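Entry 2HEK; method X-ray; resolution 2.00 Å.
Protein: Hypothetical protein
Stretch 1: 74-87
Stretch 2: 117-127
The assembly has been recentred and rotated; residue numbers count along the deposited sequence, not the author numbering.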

ATOM      1  N   LYS A  74      12.873 -26.183 -13.741  1.00 35.80           N
ATOM      2  CA  LYS A  74      12.119 -25.343 -12.794  1.00 35.67           C
ATOM      3  C   LYS A  74      11.665 -26.114 -11.549  1.00 32.49           C
ATOM      4  O   LYS A  74      11.870 -25.661 -10.416  1.00 34.94           O
ATOM      5  N   GLU A  75      11.064 -27.282 -11.728  1.00 28.80           N
ATOM      6  CA  GLU A  75      10.510 -27.971 -10.553  1.00 33.06           C
ATOM      7  C   GLU A  75      11.607 -28.320  -9.564  1.00 31.66           C
ATOM      8  O   GLU A  75      11.438 -28.189  -8.351  1.00 31.86           O
ATOM      9  N   LEU A  76      12.768 -28.707 -10.079  1.00 31.41           N
ATOM     10  CA  LEU A  76      13.820 -29.178  -9.184  1.00 32.71           C
ATOM     11  C   LEU A  76      14.361 -28.013  -8.357  1.00 30.66           C
ATOM     12  O   LEU A  76      14.621 -28.168  -7.167  1.00 31.27           O
ATOM     13  N   VAL A  77      14.567 -26.856  -9.004  1.00 28.70           N
ATOM     14  CA  VAL A  77      15.110 -25.699  -8.290  1.00 28.56           C
ATOM     15  C   VAL A  77      14.048 -25.173  -7.312  1.00 27.11           C
ATOM     16  O   VAL A  77      14.403 -24.732  -6.233  1.00 28.57           O
ATOM     17  N   LYS A  78      12.760 -25.270  -7.665  1.00 26.04           N
ATOM     18  CA  LYS A  78      11.687 -24.834  -6.761  1.00 29.56           C
ATOM     19  C   LYS A  78      11.734 -25.686  -5.519  1.00 30.08           C
ATOM     20  O   LYS A  78      11.622 -25.176  -4.380  1.00 29.98           O
ATOM     21  N   LEU A  79      11.913 -26.990  -5.709  1.00 28.39           N
ATOM     22  CA  LEU A  79      11.984 -27.841  -4.515  1.00 29.42           C
ATOM     23  C   LEU A  79      13.255 -27.577  -3.735  1.00 28.09           C
ATOM     24  O   LEU A  79      13.234 -27.631  -2.515  1.00 28.31           O
ATOM     25  N   ALA A  80      14.378 -27.296  -4.415  1.00 27.90           N
ATOM     26  CA  ALA A  80      15.595 -26.931  -3.687  1.00 27.69           C
ATOM     27  C   ALA A  80      15.332 -25.679  -2.827  1.00 29.32           C
ATOM     28  O   ALA A  80      15.824 -25.579  -1.692  1.00 30.27           O
ATOM     29  N   GLY A  81      14.573 -24.720  -3.383  1.00 29.07           N
ATOM     30  CA  GLY A  81      14.176 -23.500  -2.633  1.00 25.60           C
ATOM     31  C   GLY A  81      13.320 -23.888  -1.433  1.00 26.19           C
ATOM     32  O   GLY A  81      13.594 -23.485  -0.302  1.00 25.81           O
ATOM     33  N   LEU A  82      12.285 -24.687  -1.667  1.00 28.25           N
ATOM     34  CA  LEU A  82      11.403 -25.159  -0.588  1.00 26.49           C
ATOM     35  C   LEU A  82      12.116 -25.804   0.625  1.00 28.96           C
ATOM     36  O   LEU A  82      11.741 -25.551   1.793  1.00 27.98           O
ATOM     37  N   LEU A  83      13.174 -26.601   0.373  1.00 26.36           N
ATOM     38  CA  LEU A  83      13.790 -27.377   1.455  1.00 28.08           C
ATOM     39  C   LEU A  83      15.025 -26.708   2.037  1.00 28.32           C
ATOM     40  O   LEU A  83      15.697 -27.265   2.900  1.00 29.79           O
ATOM     41  N   HIS A  84      15.307 -25.495   1.559  1.00 28.79           N
ATOM     42  CA  HIS A  84      16.524 -24.776   1.918  1.00 32.10           C
ATOM     43  C   HIS A  84      16.753 -24.614   3.408  1.00 31.39           C
ATOM     44  O   HIS A  84      17.883 -24.564   3.840  1.00 31.97           O
ATOM     45  N   ASP A  85      15.680 -24.488   4.187  1.00 33.47           N
ATOM     46  CA  ASP A  85      15.751 -24.290   5.635  1.00 32.63           C
ATOM     47  C   ASP A  85      15.603 -25.557   6.518  1.00 32.51           C
ATOM     48  O   ASP A  85      15.555 -25.442   7.751  1.00 33.43           O
ATOM     49  N   LEU A  86      15.526 -26.748   5.933  1.00 32.16           N
ATOM     50  CA  LEU A  86      15.251 -27.955   6.741  1.00 34.19           C
ATOM     51  C   LEU A  86      16.244 -28.171   7.877  1.00 35.68           C
ATOM     52  O   LEU A  86      15.881 -28.689   8.942  1.00 35.91           O
ATOM     53  N   GLY A  87      17.489 -27.762   7.661  1.00 35.07           N
ATOM     54  CA  GLY A  87      18.539 -27.949   8.635  1.00 36.36           C
ATOM     55  C   GLY A  87      18.798 -26.757   9.573  1.00 37.54           C
ATOM     56  O   GLY A  87      19.810 -26.739  10.260  1.00 39.38           O
ATOM     57  N   GLU A 117      11.988 -39.139   6.189  1.00 38.55           N
ATOM     58  CA  GLU A 117      11.003 -39.394   5.124  1.00 38.34           C
ATOM     59  C   GLU A 117      11.159 -38.478   3.916  1.00 35.48           C
ATOM     60  O   GLU A 117      10.682 -38.812   2.840  1.00 36.10           O
ATOM     61  N   ILE A 118      11.791 -37.305   4.081  1.00 35.24           N
ATOM     62  CA  ILE A 118      12.025 -36.413   2.925  1.00 34.74           C
ATOM     63  C   ILE A 118      12.662 -37.190   1.762  1.00 32.65           C
ATOM     64  O   ILE A 118      12.241 -37.066   0.623  1.00 33.33           O
ATOM     65  N   TYR A 119      13.670 -38.009   2.041  1.00 36.10           N
ATOM     66  CA  TYR A 119      14.326 -38.742   0.938  1.00 34.21           C
ATOM     67  C   TYR A 119      13.340 -39.606   0.126  1.00 34.43           C
ATOM     68  O   TYR A 119      13.269 -39.537  -1.133  1.00 30.28           O
ATOM     69  N   GLU A 120      12.560 -40.424   0.834  1.00 36.01           N
ATOM     70  CA  GLU A 120      11.569 -41.292   0.187  1.00 38.42           C
ATOM     71  C   GLU A 120      10.574 -40.472  -0.602  1.00 38.08           C
ATOM     72  O   GLU A 120      10.152 -40.843  -1.715  1.00 35.64           O
ATOM     73  N   ILE A 121      10.190 -39.331  -0.040  1.00 37.44           N
ATOM     74  CA  ILE A 121       9.252 -38.475  -0.749  1.00 32.66           C
ATOM     75  C   ILE A 121       9.865 -37.993  -2.061  1.00 31.31           C
ATOM     76  O   ILE A 121       9.238 -38.100  -3.135  1.00 29.04           O
ATOM     77  N   LEU A 122      11.087 -37.457  -2.006  1.00 32.31           N
ATOM     78  CA  LEU A 122      11.748 -36.990  -3.259  1.00 30.78           C
ATOM     79  C   LEU A 122      11.982 -38.124  -4.293  1.00 33.20           C
ATOM     80  O   LEU A 122      11.870 -37.911  -5.532  1.00 31.47           O
ATOM     81  N   LYS A 123      12.275 -39.333  -3.791  1.00 31.79           N
ATOM     82  CA  LYS A 123      12.508 -40.492  -4.682  1.00 37.19           C
ATOM     83  C   LYS A 123      11.301 -40.855  -5.537  1.00 40.67           C
ATOM     84  O   LYS A 123      11.464 -41.454  -6.592  1.00 39.77           O
ATOM     85  N   GLN A 124      10.094 -40.472  -5.100  1.00 39.21           N
ATOM     86  CA  GLN A 124       8.900 -40.670  -5.911  1.00 42.43           C
ATOM     87  C   GLN A 124       8.926 -39.896  -7.223  1.00 42.75           C
ATOM     88  O   GLN A 124       8.335 -40.333  -8.216  1.00 45.54           O
ATOM     89  N   ASP A 125       9.595 -38.747  -7.229  1.00 40.79           N
ATOM     90  CA  ASP A 125       9.651 -37.889  -8.400  1.00 42.60           C
ATOM     91  C   ASP A 125      11.043 -37.754  -9.052  1.00 39.50           C
ATOM     92  O   ASP A 125      11.121 -37.395 -10.231  1.00 35.14           O
ATOM     93  N   TYR A 126      12.122 -38.010  -8.302  1.00 34.74           N
ATOM     94  CA  TYR A 126      13.490 -37.696  -8.808  1.00 33.75           C
ATOM     95  C   TYR A 126      14.412 -38.900  -8.662  1.00 33.60           C
ATOM     96  O   TYR A 126      14.262 -39.650  -7.716  1.00 30.91           O
ATOM     97  N   SER A 127      15.361 -39.044  -9.597  1.00 33.71           N
ATOM     98  CA  SER A 127      16.410 -40.076  -9.565  1.00 31.69           C
ATOM     99  C   SER A 127      17.336 -39.836  -8.380  1.00 32.62           C
ATOM    100  O   SER A 127      17.387 -38.711  -7.850  1.00 30.83           O
TER

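The centre of this contact is a ladder of branched aliphatic side chains, built on helical spacing. On the first stretch Leu76, Leu79, Leu83 and Leu86 recur every three or four residues; on the second, Ile118, Leu122 and Tyr126 recur every four. The nearest CA pairs run in opposite order, Leu76 CA with Tyr126 CA (8.5 Å), Leu79 CA with Leu122 CA (9.2 Å) and Leu83 CA with Ile118 CA (9.3 Å), so the two backbones are antiparallel at a separation that leaves room for one layer of interlocking side chains.

Leu83 sits between two partners. With chi1 m and chi2 t, its CD1 lies 4.1 Å from CG2 of Ile118 and 4.2 Å from CD1 of Leu122. Leu79 has the same m, t rotamer one helical turn earlier and repeats the pattern: its CD1 is 4.4 Å from CD2 of Leu122 and 3.7 Å from CE1 of Tyr126. Leu122, also m, t, is thus shared by two leucines. Ile118, with both chi angles m, is shared too, since its CG1 meets CD1 of Leu86 at 4.1 Å. Leu86 closes a type I turn that begins at Leu83. The turn lets the apolar row continue past the helix, and Leu86, again m, t, still has its CA-to-CB bond directed toward the second stretch.

At the other end Tyr126 has more of its surface covered by the other stretch than any other residue here. It follows the second helix, its N bonded to Leu122 O at 2.8 Å, and chi1 near -74° carries its ring to the first helix. Leu76 starts sideways, but its t, p rotamer brings CD1 over one ring face, 3.9 Å from the ring centroid of Tyr126 and 14° off the normal, a CH-pi contact.

The polar edge begins at the tyrosine hydroxyl. Tyr126 OH comes within 3.1 Å of CG of Glu75, which lies near the ring plane at its edge. The same OH is 3.4 Å from N of Leu76, but the angle is poor and no hydrogen bond forms. The Glu75 carboxylate is engaged within its own helix instead: Lys78 NZ reaches OE1 of Glu75 at 3.3 Å, a salt bridge whose hydrogen bond is weak. The CA-to-CB bond of Asp125 is directed toward the first stretch, yet its side chain stays out of contact, its carboxylate bonded elsewhere in the structure.

No hydrogen bond or salt bridge crosses between the stretches. The rule to read here is simple: aliphatic shape holds the middle, one aromatic ring broadens the end, and the Glu75-Lys78 pair and the Asp125 carboxylate find their polar partners within a stretch or elsewhere.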

ATOM      1  CB  LYS A  74      10.931 -24.689 -13.514  1.00 36.59           C
ATOM      2  CG  LYS A  74       9.979 -23.865 -12.591  1.00 39.73           C
ATOM      3  CD  LYS A  74       8.967 -23.022 -13.397  1.00 43.03           C
ATOM      4  CE  LYS A  74       8.063 -23.871 -14.286  1.00 48.17           C
ATOM      5  NZ  LYS A  74       6.878 -23.061 -14.751  1.00 51.87           N
ATOM      6  CB  GLU A  75       9.686 -29.206 -10.939  1.00 37.75           C
ATOM      7  CG  GLU A  75       9.110 -29.969  -9.706  1.00 42.67           C
ATOM      8  CD  GLU A  75       8.037 -29.183  -8.916  1.00 46.37           C
ATOM      9  OE1 GLU A  75       7.633 -28.048  -9.323  1.00 46.48           O
ATOM     10  OE2 GLU A  75       7.587 -29.732  -7.893  1.00 47.75           O
ATOM     11  CB  LEU A  76      14.961 -29.836  -9.980  1.00 34.88           C
ATOM     12  CG  LEU A  76      16.107 -30.306  -9.099  1.00 39.33           C
ATOM     13  CD1 LEU A  76      15.650 -31.535  -8.298  1.00 38.28           C
ATOM     14  CD2 LEU A  76      17.330 -30.619  -9.940  1.00 44.01           C
ATOM     15  CB  VAL A  77      15.676 -24.606  -9.241  1.00 29.32           C
ATOM     16  CG1 VAL A  77      14.603 -23.966 -10.040  1.00 35.42           C
ATOM     17  CG2 VAL A  77      16.411 -23.493  -8.451  1.00 30.78           C
ATOM     18  CB  LYS A  78      10.295 -24.948  -7.399  1.00 28.47           C
ATOM     19  CG  LYS A  78       9.967 -23.801  -8.396  1.00 31.06           C
ATOM     20  CD  LYS A  78       8.762 -24.173  -9.264  1.00 31.99           C
ATOM     21  CE  LYS A  78       7.524 -24.615  -8.414  1.00 35.02           C
ATOM     22  NZ  LYS A  78       6.373 -25.049  -9.318  1.00 37.27           N
ATOM     23  CB  LEU A  79      11.798 -29.347  -4.853  1.00 29.90           C
ATOM     24  CG  LEU A  79      10.442 -29.735  -5.474  1.00 33.53           C
ATOM     25  CD1 LEU A  79      10.331 -31.268  -5.798  1.00 31.78           C
ATOM     26  CD2 LEU A  79       9.265 -29.279  -4.591  1.00 34.43           C
ATOM     27  CB  ALA A  80      16.764 -26.677  -4.683  1.00 28.68           C
ATOM     28  CB  LEU A  82      10.362 -26.119  -1.185  1.00 24.30           C
ATOM     29  CG  LEU A  82       9.211 -26.553  -0.259  1.00 26.67           C
ATOM     30  CD1 LEU A  82       8.242 -25.360   0.052  1.00 26.38           C
ATOM     31  CD2 LEU A  82       8.429 -27.762  -0.865  1.00 27.05           C
ATOM     32  CB  LEU A  83      14.131 -28.788   0.937  1.00 29.88           C
ATOM     33  CG  LEU A  83      12.924 -29.527   0.328  1.00 32.96           C
ATOM     34  CD1 LEU A  83      13.356 -30.872  -0.210  1.00 34.48           C
ATOM     35  CD2 LEU A  83      11.799 -29.720   1.359  1.00 32.56           C
ATOM     36  CB  HIS A  84      16.538 -23.391   1.273  1.00 35.00           C
ATOM     37  CG  HIS A  84      17.867 -22.705   1.368  1.00 40.51           C
ATOM     38  ND1 HIS A  84      18.116 -21.683   2.259  1.00 45.57           N
ATOM     39  CD2 HIS A  84      19.024 -22.901   0.691  1.00 41.01           C
ATOM     40  CE1 HIS A  84      19.369 -21.275   2.126  1.00 45.22           C
ATOM     41  NE2 HIS A  84      19.940 -21.996   1.178  1.00 45.29           N
ATOM     42  CB  ASP A  85      14.634 -23.304   6.053  1.00 35.80           C
ATOM     43  CG  ASP A  85      15.043 -21.840   5.961  1.00 39.76           C
ATOM     44  OD1 ASP A  85      16.051 -21.486   5.322  1.00 41.80           O
ATOM     45  OD2 ASP A  85      14.335 -21.010   6.562  1.00 44.98           O
ATOM     46  CB  LEU A  86      15.201 -29.203   5.877  1.00 34.30           C
ATOM     47  CG  LEU A  86      14.020 -29.435   4.936  1.00 34.97           C
ATOM     48  CD1 LEU A  86      14.292 -30.729   4.153  1.00 32.06           C
ATOM     49  CD2 LEU A  86      12.744 -29.596   5.722  1.00 34.40           C
ATOM     50  CB  GLU A 117       9.550 -39.325   5.657  1.00 41.90           C
ATOM     51  CG  GLU A 117       9.210 -38.040   6.443  1.00 44.50           C
ATOM     52  CD  GLU A 117       7.722 -37.929   6.877  1.00 49.18           C
ATOM     53  OE1 GLU A 117       6.824 -38.381   6.098  1.00 54.59           O
ATOM     54  OE2 GLU A 117       7.452 -37.386   7.991  1.00 47.86           O
ATOM     55  CB  ILE A 118      12.910 -35.178   3.287  1.00 33.39           C
ATOM     56  CG1 ILE A 118      12.231 -34.302   4.351  1.00 36.15           C
ATOM     57  CG2 ILE A 118      13.281 -34.352   2.045  1.00 30.72           C
ATOM     58  CD1 ILE A 118      10.943 -33.702   3.901  1.00 38.46           C
ATOM     59  CB  TYR A 119      15.476 -39.611   1.484  1.00 38.45           C
ATOM     60  CG  TYR A 119      16.365 -40.065   0.343  1.00 34.90           C
ATOM     61  CD1 TYR A 119      17.248 -39.166  -0.281  1.00 35.15           C
ATOM     62  CD2 TYR A 119      16.293 -41.370  -0.142  1.00 38.89           C
ATOM     63  CE1 TYR A 119      18.067 -39.564  -1.354  1.00 35.27           C
ATOM     64  CE2 TYR A 119      17.109 -41.794  -1.219  1.00 39.28           C
ATOM     65  CZ  TYR A 119      17.981 -40.874  -1.811  1.00 36.34           C
ATOM     66  OH  TYR A 119      18.750 -41.246  -2.875  1.00 38.09           O
ATOM     67  CB  GLU A 120      10.840 -42.125   1.237  1.00 47.69           C
ATOM     68  CG  GLU A 120      11.545 -43.428   1.572  1.00 58.12           C
ATOM     69  CD  GLU A 120      12.784 -43.249   2.450  1.00 65.25           C
ATOM     70  OE1 GLU A 120      13.671 -44.132   2.373  1.00 69.58           O
ATOM     71  OE2 GLU A 120      12.885 -42.239   3.214  1.00 70.71           O
ATOM     72  CB  ILE A 121       8.766 -37.276   0.158  1.00 32.86           C
ATOM     73  CG1 ILE A 121       7.942 -37.809   1.335  1.00 32.98           C
ATOM     74  CG2 ILE A 121       7.959 -36.282  -0.703  1.00 31.83           C
ATOM     75  CD1 ILE A 121       7.783 -36.815   2.544  1.00 32.31           C
ATOM     76  CB  LEU A 122      13.077 -36.312  -2.928  1.00 31.68           C
ATOM     77  CG  LEU A 122      13.031 -34.998  -2.119  1.00 28.60           C
ATOM     78  CD1 LEU A 122      14.426 -34.624  -1.652  1.00 28.66           C
ATOM     79  CD2 LEU A 122      12.461 -33.922  -3.030  1.00 29.85           C
ATOM     80  CB  LYS A 123      12.983 -41.733  -3.916  1.00 39.73           C
ATOM     81  CG  LYS A 123      14.474 -41.746  -3.673  1.00 42.67           C
ATOM     82  CD  LYS A 123      15.279 -42.006  -4.976  1.00 48.80           C
ATOM     83  CE  LYS A 123      15.595 -43.503  -5.147  1.00 52.89           C
ATOM     84  NZ  LYS A 123      15.985 -43.806  -6.526  1.00 54.69           N
ATOM     85  CB  GLN A 124       7.620 -40.322  -5.111  1.00 46.39           C
ATOM     86  CG  GLN A 124       7.504 -41.088  -3.779  1.00 54.34           C
ATOM     87  CD  GLN A 124       7.800 -42.583  -3.932  1.00 61.55           C
ATOM     88  OE1 GLN A 124       7.182 -43.257  -4.769  1.00 65.03           O
ATOM     89  NE2 GLN A 124       8.753 -43.109  -3.125  1.00 63.08           N
ATOM     90  CB  ASP A 125       9.151 -36.489  -8.021  1.00 50.23           C
ATOM     91  CG  ASP A 125       7.727 -36.511  -7.459  1.00 56.31           C
ATOM     92  OD1 ASP A 125       6.826 -36.965  -8.198  1.00 58.68           O
ATOM     93  OD2 ASP A 125       7.527 -36.095  -6.282  1.00 59.96           O
ATOM     94  CB  TYR A 126      14.083 -36.459  -8.084  1.00 35.58           C
ATOM     95  CG  TYR A 126      13.418 -35.184  -8.592  1.00 37.38           C
ATOM     96  CD1 TYR A 126      12.395 -34.570  -7.873  1.00 39.25           C
ATOM     97  CD2 TYR A 126      13.743 -34.672  -9.847  1.00 36.29           C
ATOM     98  CE1 TYR A 126      11.748 -33.428  -8.382  1.00 42.41           C
ATOM     99  CE2 TYR A 126      13.104 -33.557 -10.369  1.00 39.81           C
ATOM    100  CZ  TYR A 126      12.118 -32.935  -9.626  1.00 40.62           C
ATOM    101  OH  TYR A 126      11.500 -31.825 -10.187  1.00 43.44           O
ATOM    102  CB  SER A 127      17.217 -39.969 -10.847  1.00 30.96           C
ATOM    103  OG  SER A 127      17.936 -38.733 -10.873  1.00 33.67           O
TER